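Local structure of alpha-ketoglutarate-dependent 2,4-dichlorophenoxyacetate dioxygenase (Bradyrhizobium diazoefficiens, 5BKE) at residues Ala132-Pro137 with Ser272-Met277; Glu161-Val166 with Arg197-His202; Ile123-Ser128 with Arg279-Gly284. The protein probably acts as a 2-oxoglutarate-dependent dioxygenase of the TfdA family that degrades aryloxyalkanoate herbicides, here with manganese(II) and the co-substrate analogue N-oxalylglycine bound. All blocks are in the same frame, centred on the assembly; numbering follows the deposited sequence.

Contact 1 (Ala132-Pro137 with Ser272-Met277). With OGA (N-oxalylglycine), chain O.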
loop_
_atom_site.group_PDB
_atom_site.type_symbol
_atom_site.label_atom_id
_atom_site.label_comp_id
_atom_site.label_asym_id
_atom_site.label_seq_id
_atom_site.Cartn_x
_atom_site.Cartn_y
_atom_site.Cartn_z
ATOM N N ALA C 132 43.509 8.265 23.401
ATOM C CA ALA C 132 44.517 7.193 23.452
ATOM C C ALA C 132 45.933 7.779 23.463
ATOM O O ALA C 132 46.419 8.286 22.444
ATOM C CB ALA C 132 44.336 6.234 22.280
ATOM N N ARG C 133 46.585 7.715 24.620
ATOM C CA ARG C 133 47.900 8.340 24.798
ATOM C C ARG C 133 49.029 7.336 24.626
ATOM O O ARG C 133 50.044 7.653 24.004
ATOM C CB ARG C 133 47.989 9.065 26.145
ATOM C CG ARG C 133 46.879 10.081 26.388
ATOM C CD ARG C 133 46.866 11.216 25.370
ATOM N NE ARG C 133 45.867 12.222 25.726
ATOM C CZ ARG C 133 46.073 13.228 26.577
ATOM N NH1 ARG C 133 45.086 14.077 26.842
ATOM N NH2 ARG C 133 47.258 13.384 27.172
ATOM N N VAL C 134 48.842 6.139 25.184
ATOM C CA VAL C 134 49.690 4.970 24.910
ATOM C C VAL C 134 48.762 3.786 24.621
ATOM O O VAL C 134 47.931 3.420 25.460
ATOM C CB VAL C 134 50.674 4.628 26.074
ATOM C CG1 VAL C 134 51.532 3.409 25.731
ATOM C CG2 VAL C 134 51.571 5.819 26.425
ATOM N N VAL C 135 48.912 3.196 23.433
ATOM C CA VAL C 135 48.052 2.093 22.981
ATOM C C VAL C 135 48.649 0.771 23.421
ATOM O O VAL C 135 49.813 0.486 23.142
ATOM C CB VAL C 135 47.832 2.111 21.434
ATOM C CG1 VAL C 135 47.159 0.829 20.930
ATOM C CG2 VAL C 135 47.017 3.326 21.022
ATOM N N ASN C 136 47.846 -0.022 24.126
ATOM C CA ASN C 136 48.182 -1.394 24.435
ATOM C C ASN C 136 47.951 -2.239 23.166
ATOM O O ASN C 136 46.817 -2.326 22.686
ATOM C CB ASN C 136 47.328 -1.888 25.608
ATOM C CG ASN C 136 47.763 -3.247 26.137
ATOM O OD1 ASN C 136 48.067 -4.173 25.376
ATOM N ND2 ASN C 136 47.752 -3.386 27.459
ATOM N N PRO C 137 49.024 -2.859 22.618
ATOM C CA PRO C 137 48.889 -3.623 21.371
ATOM C C PRO C 137 48.329 -5.048 21.521
ATOM O O PRO C 137 48.102 -5.709 20.509
ATOM C CB PRO C 137 50.319 -3.657 20.839
ATOM C CG PRO C 137 51.165 -3.666 22.064
ATOM C CD PRO C 137 50.429 -2.840 23.090
ATOM N N SER C 272 50.417 -6.493 31.841
ATOM C CA SER C 272 51.850 -6.166 31.956
ATOM C C SER C 272 52.338 -5.017 31.049
ATOM O O SER C 272 53.424 -4.467 31.279
ATOM C CB SER C 272 52.711 -7.419 31.748
ATOM O OG SER C 272 52.533 -7.945 30.446
ATOM N N GLN C 273 51.545 -4.655 30.037
ATOM C CA GLN C 273 51.898 -3.564 29.109
ATOM C C GLN C 273 51.119 -2.260 29.354
ATOM O O GLN C 273 49.932 -2.317 29.697
ATOM C CB GLN C 273 51.736 -4.019 27.666
ATOM C CG GLN C 273 52.931 -4.811 27.180
ATOM C CD GLN C 273 52.753 -5.295 25.768
ATOM O OE1 GLN C 273 52.984 -4.550 24.812
ATOM N NE2 GLN C 273 52.345 -6.552 25.621
ATOM N N PRO C 274 51.782 -1.088 29.187
ATOM C CA PRO C 274 51.102 0.174 29.510
ATOM C C PRO C 274 49.886 0.438 28.610
ATOM O O PRO C 274 49.897 0.092 27.426
ATOM C CB PRO C 274 52.189 1.232 29.285
ATOM C CG PRO C 274 53.142 0.610 28.330
ATOM C CD PRO C 274 53.146 -0.849 28.673
ATOM N N ARG C 275 48.837 1.003 29.198
ATOM C CA ARG C 275 47.649 1.409 28.469
ATOM C C ARG C 275 47.230 2.742 29.049
ATOM O O ARG C 275 46.577 2.778 30.078
ATOM C CB ARG C 275 46.531 0.366 28.625
ATOM C CG ARG C 275 45.334 0.631 27.724
ATOM C CD ARG C 275 44.345 -0.511 27.739
ATOM N NE ARG C 275 43.321 -0.341 26.704
ATOM C CZ ARG C 275 42.122 0.213 26.896
ATOM N NH1 ARG C 275 41.758 0.669 28.101
ATOM N NH2 ARG C 275 41.282 0.315 25.873
ATOM N N ASP C 276 47.641 3.830 28.406
ATOM C CA ASP C 276 47.357 5.174 28.896
ATOM C C ASP C 276 46.158 5.776 28.151
ATOM O O ASP C 276 46.290 6.316 27.039
ATOM C CB ASP C 276 48.602 6.070 28.825
ATOM C CG ASP C 276 48.439 7.384 29.584
ATOM O OD1 ASP C 276 47.324 7.703 30.056
ATOM O OD2 ASP C 276 49.444 8.119 29.706
ATOM N N MET C 277 44.995 5.651 28.792
ATOM C CA MET C 277 43.718 6.122 28.263
ATOM C C MET C 277 43.138 7.132 29.253
ATOM O O MET C 277 43.052 6.853 30.461
ATOM C CB MET C 277 42.737 4.951 28.053
ATOM C CG MET C 277 43.272 3.766 27.253
ATOM S SD MET C 277 43.693 4.142 25.530
ATOM C CE MET C 277 42.055 4.297 24.811
HETATM C C1 OGA O . 35.573 4.776 30.046
HETATM C C2 OGA O . 35.710 3.391 29.652
HETATM C C4 OGA O . 37.070 1.747 28.430
HETATM C C5 OGA O . 38.458 1.767 27.851
HETATM O O1 OGA O . 34.448 5.147 30.464
HETATM O O2 OGA O . 36.556 5.538 29.912
HETATM O "O2'" OGA O . 34.905 2.579 30.099
HETATM O O3 OGA O . 39.389 2.115 28.614
HETATM N N1 OGA O . 36.681 3.100 28.798
HETATM O O4 OGA O . 38.615 1.456 26.648
HETATM O O HOH W 1 51.441 -0.421 25.385
#

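Contact 2 (Glu161-Val166 with Arg197-His202)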
loop_
_atom_site.group_PDB
_atom_site.type_symbol
_atom_site.label_atom_id
_atom_site.label_comp_id
_atom_site.label_asym_id
_atom_site.label_seq_id
_atom_site.Cartn_x
_atom_site.Cartn_y
_atom_site.Cartn_z
ATOM N N GLU C 161 5.868 -4.239 28.698
ATOM C CA GLU C 161 6.325 -4.772 29.989
ATOM C C GLU C 161 7.344 -3.837 30.662
ATOM O O GLU C 161 7.219 -3.530 31.851
ATOM C CB GLU C 161 6.904 -6.193 29.817
ATOM C CG GLU C 161 7.560 -6.804 31.066
ATOM C CD GLU C 161 8.352 -8.090 30.804
ATOM O OE1 GLU C 161 8.691 -8.400 29.631
ATOM O OE2 GLU C 161 8.650 -8.800 31.793
ATOM N N ILE C 162 8.325 -3.371 29.889
ATOM C CA ILE C 162 9.458 -2.611 30.433
ATOM C C ILE C 162 9.239 -1.095 30.609
ATOM O O ILE C 162 9.997 -0.444 31.328
ATOM C CB ILE C 162 10.771 -2.896 29.643
ATOM C CG1 ILE C 162 10.690 -2.360 28.202
ATOM C CG2 ILE C 162 11.119 -4.390 29.704
ATOM C CD1 ILE C 162 11.996 -2.406 27.439
ATOM N N GLU C 163 8.190 -0.555 29.981
ATOM C CA GLU C 163 7.985 0.900 29.853
ATOM C C GLU C 163 8.208 1.721 31.135
ATOM O O GLU C 163 8.912 2.734 31.101
ATOM C CB GLU C 163 6.614 1.205 29.205
ATOM C CG GLU C 163 6.235 2.687 29.052
ATOM C CD GLU C 163 7.139 3.483 28.108
ATOM O OE1 GLU C 163 7.577 2.949 27.066
ATOM O OE2 GLU C 163 7.406 4.675 28.400
ATOM N N ASP C 164 7.631 1.274 32.250
ATOM C CA ASP C 164 7.663 2.045 33.503
ATOM C C ASP C 164 8.596 1.466 34.566
ATOM O O ASP C 164 8.640 1.966 35.693
ATOM C CB ASP C 164 6.245 2.226 34.068
ATOM C CG ASP C 164 5.338 3.019 33.130
ATOM O OD1 ASP C 164 5.603 4.216 32.903
ATOM O OD2 ASP C 164 4.363 2.440 32.610
ATOM N N LEU C 165 9.358 0.438 34.200
ATOM C CA LEU C 165 10.288 -0.196 35.134
ATOM C C LEU C 165 11.460 0.709 35.552
ATOM O O LEU C 165 11.960 1.525 34.763
ATOM C CB LEU C 165 10.775 -1.541 34.586
ATOM C CG LEU C 165 9.725 -2.648 34.379
ATOM C CD1 LEU C 165 10.396 -3.932 33.901
ATOM C CD2 LEU C 165 8.883 -2.909 35.627
ATOM N N VAL C 166 11.857 0.576 36.814
ATOM C CA VAL C 166 12.947 1.361 37.391
ATOM C C VAL C 166 14.043 0.410 37.895
ATOM O O VAL C 166 13.750 -0.592 38.567
ATOM C CB VAL C 166 12.430 2.310 38.516
ATOM C CG1 VAL C 166 13.566 3.038 39.216
ATOM C CG2 VAL C 166 11.460 3.346 37.953
ATOM N N ARG C 197 15.273 5.066 35.227
ATOM C CA ARG C 197 14.345 4.419 34.288
ATOM C C ARG C 197 15.083 3.392 33.432
ATOM O O ARG C 197 16.218 3.641 33.010
ATOM C CB ARG C 197 13.711 5.455 33.360
ATOM C CG ARG C 197 12.781 6.460 34.024
ATOM C CD ARG C 197 11.416 5.872 34.360
ATOM N NE ARG C 197 10.690 5.369 33.187
ATOM C CZ ARG C 197 9.939 6.114 32.381
ATOM N NH1 ARG C 197 9.814 7.413 32.602
ATOM N NH2 ARG C 197 9.318 5.560 31.343
ATOM N N LEU C 198 14.436 2.249 33.193
ATOM C CA LEU C 198 14.926 1.248 32.252
ATOM C C LEU C 198 14.779 1.742 30.818
ATOM O O LEU C 198 15.593 1.416 29.954
ATOM C CB LEU C 198 14.189 -0.084 32.448
ATOM C CG LEU C 198 14.585 -1.329 31.635
ATOM C CD1 LEU C 198 16.068 -1.668 31.757
ATOM C CD2 LEU C 198 13.734 -2.537 32.027
ATOM N N VAL C 199 13.734 2.528 30.572
ATOM C CA VAL C 199 13.471 3.088 29.246
ATOM C C VAL C 199 13.562 4.607 29.324
ATOM O O VAL C 199 12.834 5.251 30.101
ATOM C CB VAL C 199 12.097 2.645 28.694
ATOM C CG1 VAL C 199 11.847 3.248 27.309
ATOM C CG2 VAL C 199 12.009 1.125 28.635
ATOM N N ARG C 200 14.466 5.173 28.528
ATOM C CA ARG C 200 14.687 6.623 28.551
ATOM C C ARG C 200 14.392 7.276 27.206
ATOM O O ARG C 200 14.386 6.600 26.169
ATOM C CB ARG C 200 16.081 6.969 29.098
ATOM C CG ARG C 200 17.259 6.623 28.200
ATOM C CD ARG C 200 18.587 6.727 28.950
ATOM N NE ARG C 200 18.896 8.079 29.443
ATOM C CZ ARG C 200 20.016 8.406 30.097
ATOM N NH1 ARG C 200 20.946 7.488 30.331
ATOM N NH2 ARG C 200 20.217 9.657 30.508
ATOM N N THR C 201 14.110 8.578 27.235
ATOM C CA THR C 201 13.792 9.337 26.021
ATOM C C THR C 201 14.802 10.463 25.832
ATOM O O THR C 201 14.986 11.287 26.725
ATOM C CB THR C 201 12.333 9.866 26.058
ATOM O OG1 THR C 201 11.428 8.755 26.054
ATOM C CG2 THR C 201 12.017 10.743 24.847
ATOM N N HIS C 202 15.449 10.488 24.666
ATOM C CA HIS C 202 16.462 11.499 24.361
ATOM C C HIS C 202 15.834 12.896 24.264
ATOM O O HIS C 202 14.777 13.050 23.640
ATOM C CB HIS C 202 17.205 11.158 23.072
ATOM C CG HIS C 202 18.469 11.940 22.891
ATOM N ND1 HIS C 202 18.493 13.187 22.305
ATOM C CD2 HIS C 202 19.744 11.670 23.258
ATOM C CE1 HIS C 202 19.732 13.644 22.300
ATOM N NE2 HIS C 202 20.511 12.744 22.874
HETATM O O HOH W 2 11.331 2.866 32.375
HETATM O O HOH W 3 6.184 5.890 30.588
#

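Contact 3 (Ile123-Ser128 with Arg279-Gly284). With OGA (N-oxalylglycine), chain O.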
loop_
_atom_site.group_PDB
_atom_site.type_symbol
_atom_site.label_atom_id
_atom_site.label_comp_id
_atom_site.label_asym_id
_atom_site.label_seq_id
_atom_site.Cartn_x
_atom_site.Cartn_y
_atom_site.Cartn_z
ATOM N N ILE C 123 22.100 12.194 38.642
ATOM C CA ILE C 123 22.150 12.807 37.314
ATOM C C ILE C 123 23.314 12.142 36.551
ATOM O O ILE C 123 24.479 12.453 36.813
ATOM C CB ILE C 123 22.260 14.357 37.362
ATOM C CG1 ILE C 123 21.076 14.971 38.143
ATOM C CG2 ILE C 123 22.269 14.917 35.950
ATOM C CD1 ILE C 123 21.190 16.454 38.466
ATOM N N PRO C 124 23.006 11.201 35.628
ATOM C CA PRO C 124 24.095 10.487 34.952
ATOM C C PRO C 124 24.756 11.336 33.866
ATOM O O PRO C 124 24.149 12.289 33.377
ATOM C CB PRO C 124 23.386 9.280 34.341
ATOM C CG PRO C 124 21.999 9.775 34.050
ATOM C CD PRO C 124 21.677 10.759 35.146
ATOM N N ALA C 125 25.982 10.971 33.500
ATOM C CA ALA C 125 26.792 11.697 32.514
ATOM C C ALA C 125 26.105 11.877 31.151
ATOM O O ALA C 125 25.301 11.047 30.745
ATOM C CB ALA C 125 28.118 10.991 32.328
ATOM N N LYS C 126 26.423 12.984 30.487
ATOM C CA LYS C 126 26.037 13.231 29.114
ATOM C C LYS C 126 27.086 12.587 28.180
ATOM O O LYS C 126 26.920 11.428 27.781
ATOM C CB LYS C 126 25.895 14.742 28.892
ATOM C CG LYS C 126 25.180 15.147 27.617
ATOM C CD LYS C 126 25.046 16.660 27.548
ATOM C CE LYS C 126 25.014 17.151 26.105
ATOM N NZ LYS C 126 24.910 18.634 26.005
ATOM N N PHE C 127 28.170 13.305 27.872
ATOM C CA PHE C 127 29.213 12.782 26.971
ATOM C C PHE C 127 30.448 12.338 27.730
ATOM O O PHE C 127 30.829 12.959 28.736
ATOM C CB PHE C 127 29.648 13.818 25.919
ATOM C CG PHE C 127 28.542 14.292 24.999
ATOM C CD1 PHE C 127 27.370 13.551 24.805
ATOM C CD2 PHE C 127 28.703 15.476 24.285
ATOM C CE1 PHE C 127 26.376 14.002 23.948
ATOM C CE2 PHE C 127 27.710 15.930 23.414
ATOM C CZ PHE C 127 26.542 15.194 23.255
ATOM N N SER C 128 31.064 11.272 27.238
ATOM C CA SER C 128 32.407 10.868 27.637
ATOM C C SER C 128 33.358 10.944 26.446
ATOM O O SER C 128 33.003 10.541 25.328
ATOM C CB SER C 128 32.400 9.449 28.173
ATOM O OG SER C 128 31.575 9.319 29.315
ATOM N N ARG C 279 40.041 10.194 29.991
ATOM C CA ARG C 279 38.644 10.549 29.703
ATOM C C ARG C 279 38.267 11.944 30.226
ATOM O O ARG C 279 38.604 12.292 31.351
ATOM C CB ARG C 279 37.696 9.488 30.305
ATOM C CG ARG C 279 36.245 9.570 29.836
ATOM C CD ARG C 279 35.368 8.514 30.494
ATOM N NE ARG C 279 34.755 9.006 31.724
ATOM C CZ ARG C 279 34.169 8.256 32.662
ATOM N NH1 ARG C 279 34.098 6.933 32.555
ATOM N NH2 ARG C 279 33.644 8.844 33.731
ATOM N N ALA C 280 37.590 12.736 29.402
ATOM C CA ALA C 280 36.858 13.905 29.894
ATOM C C ALA C 280 35.376 13.541 29.965
ATOM O O ALA C 280 34.849 12.852 29.071
ATOM C CB ALA C 280 37.077 15.114 29.003
ATOM N N THR C 281 34.714 13.986 31.029
ATOM C CA THR C 281 33.289 13.691 31.233
ATOM C C THR C 281 32.465 14.966 31.386
ATOM O O THR C 281 32.781 15.830 32.211
ATOM C CB THR C 281 33.060 12.736 32.419
ATOM O OG1 THR C 281 34.032 11.688 32.369
ATOM C CG2 THR C 281 31.681 12.103 32.338
ATOM N N VAL C 282 31.427 15.071 30.563
ATOM C CA VAL C 282 30.499 16.195 30.608
ATOM C C VAL C 282 29.314 15.774 31.457
ATOM O O VAL C 282 28.676 14.749 31.169
ATOM C CB VAL C 282 30.013 16.601 29.204
ATOM C CG1 VAL C 282 29.065 17.800 29.275
ATOM C CG2 VAL C 282 31.195 16.904 28.298
ATOM N N ALA C 283 29.030 16.562 32.498
ATOM C CA ALA C 283 27.922 16.299 33.422
ATOM C C ALA C 283 26.596 16.230 32.685
ATOM O O ALA C 283 26.399 16.940 31.706
ATOM C CB ALA C 283 27.859 17.386 34.496
ATOM N N GLY C 284 25.692 15.386 33.171
ATOM C CA GLY C 284 24.299 15.374 32.702
ATOM C C GLY C 284 23.507 16.591 33.167
ATOM O O GLY C 284 23.880 17.240 34.141
HETATM C C1 OGA O . 35.573 4.776 30.046
HETATM C C2 OGA O . 35.710 3.391 29.652
HETATM C C4 OGA O . 37.070 1.747 28.430
HETATM C C5 OGA O . 38.458 1.767 27.851
HETATM O O1 OGA O . 34.448 5.147 30.464
HETATM O O2 OGA O . 36.556 5.538 29.912
HETATM O "O2'" OGA O . 34.905 2.579 30.099
HETATM O O3 OGA O . 39.389 2.115 28.614
HETATM N N1 OGA O . 36.681 3.100 28.798
HETATM O O4 OGA O . 38.615 1.456 26.648
HETATM O O HOH W 4 26.451 13.741 35.637
#

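Contact 1 (Ala132-Pro137 with Ser272-Met277)
A classic beta bulge sets Arg133 and Val134 together against Asp276, at the end of the N-oxalylglycine pocket where strand 276-281 begins. Asp276 O accepts two amides: Arg133 N at 2.8 Å lies almost on the extension of the carbonyl bond, whereas Val134 N at 3.2 Å approaches in the carbonyl plane, on a lone pair. The return bond runs from Asp276 N to Val134 O. The extra residue shifts the antiparallel register by one between the pairs Ala132-Met277 and Val134-Asp276. On the face of Ala132, the Met277 chain doubles back (chi2 -64°, chi3 -73°) and its CE ends 3.9 Å from Ala132 CB. On the face of Val134, CB of that residue rests 3.7 Å from Asp276 CB, the side chains crossing at about a right angle; the carboxylate goes on to salt bridges with Arg80 and Arg278. Beyond the bulge a water donates to both Val135 O and Pro274 O. Asn136, its side-chain OD1 bonded to Thr138 and ND2 to Asp270, lays CB against the stem of Arg275, 3.8 Å from CG. With that CG anti to the backbone N (chi1 -172°) and the chain extended as far as NE, Arg275 reaches the ligand: NH1 donates to O3 of N-oxalylglycine at 2.8 Å and NH2 to O4 at 3.0 Å, both nearly straight. Met277 CG lies over one guanidinium face, toward its rim. Such an arginine, pairing two N-H groups with the carboxylate remote from the metal, is characteristic of 2-oxoglutarate binding in the double-stranded beta-helix oxygenases.

Contact 2 (Glu161-Val166 with Arg197-His202)
Ile162, near the end of helix 156-162, puts its CB 3.8 Å from Leu198 CD2. Its CG1 occupies the crowded position between backbone N and carbonyl carbon (chi1 67°), on the side of Val199, and CD1 lies 3.7 Å from Val199 CG2. A type I turn from Ile162 to Leu165 then reverses the chain and directs the carbonyls of Glu163 and Leu165 toward segment 197-202. Glu163 O receives Arg197 NH2 at 2.9 Å; the oxygen lies close to the guanidinium plane, while the donor is tilted 24° from the carbonyl plane. The Glu163 carboxylate adds a long salt bridge, OE2 to NH2 of Arg197 at 3.6 Å, with the two planes 73° apart, and its OE1 turns to Lys208. Asp164 OD1 stands 4.2 Å from Arg197 NH2, well off the guanidinium plane; a water donates to it and to Glu163 OE2 and accepts weakly from that NH2. Leu165 O takes Leu198 N at 3.0 Å in an almost straight bond. A second water ties the turn together, donating to Glu163 O and Leu165 O and accepting from Val199 N and Arg197 NE. Leu165 CB lies 4.0 Å from Leu198 CD2, the two side chains side by side and pointing the same way. Val166 begins the next strand as a non-hydrogen-bonded antiparallel partner of Arg197. The turn thus leads from helix 156-162 into strand 166-169, beside strand 194-201; helix 224-238 packs on Leu165 and Leu198, strand 208-210 touches Ile162 and Val199, and Tyr151 of helix 147-152 meets Glu163 and Val199.

Contact 3 (Ile123-Ser128 with Arg279-Gly284)
Lys126 and Phe127 bond through their backbones to a single residue, Val282: Lys126 N donates to Val282 O at 2.9 Å, and Val282 N returns the bond to Phe127 O, also at 2.9 Å. Farther along, Ser128 and Thr281 form a non-hydrogen-bonded antiparallel pair. A water extends the backbone link, donating to Ile123 O and accepting from Gly284 N. Weaker CA-H...O contacts accompany these bonds, with Gly284 CA 3.2 Å from Pro124 O; a CB on this glycine would point into that carbonyl. Apolar contacts are few: Ala125 CB meets Thr281 CG2 at 3.7 Å, and Phe127 CB lies 4.2 Å from Val282 CG2.

The polar side-chain contacts centre on Arg279, with Thr281 and Ser128 beside it. Its chain, extended as far as CD, turns at the CG-CD bond (chi3 91°), which carries NE out of line, and the guanidinium grips Thr281 OG1 side-on with two nitrogens: NE donates at 2.9 Å and NH2 more loosely, the oxygen near the guanidinium plane. Asn86 is a further partner of that hydroxyl. Ser128 OG sits over one guanidinium face, 4.0 Å from Arg279 NE, but hydrogen-bonds to Asp117, a manganese ligand, and to Asn259. At the other end of the group, Arg279 NH1 donates to O1 of N-oxalylglycine at 2.8 Å. A leucine in its place would remove the guanidinium and would probably leave O1 of the ligand without this donor and Thr281 OG1 without its two N-H partners. The side-on grip on Thr281 OG1 probably fixes the rotation of the guanidinium, making Thr281 a second-shell residue; NH1 of Arg279 steadies the ligand carboxylate beside the manganese, while Ser128 holds the metal ligand Asp117 from the neighbouring strand.

Overall arrangement
The contacts are nested along the chain: contact 3 closes the outermost loop, contact 1 sits within it and contact 2 innermost. Contacts 1 and 3 engage opposite ends of the neighbouring antiparallel strands 127-132 and 276-281 of the large mixed sheet, their centres about 23 Å apart. N-oxalylglycine lies between them, and an arginine from each contact binds one of its two carboxylates; pairing the strands at both ends thus brings these arginines to opposite ends of one pocket. Contact 2 joins helix 156-162 to a separate four-stranded sheet away from the metal, its centre about 37 Å from that of contact 1; it meets contact 3 where Arg200 packs on Pro124.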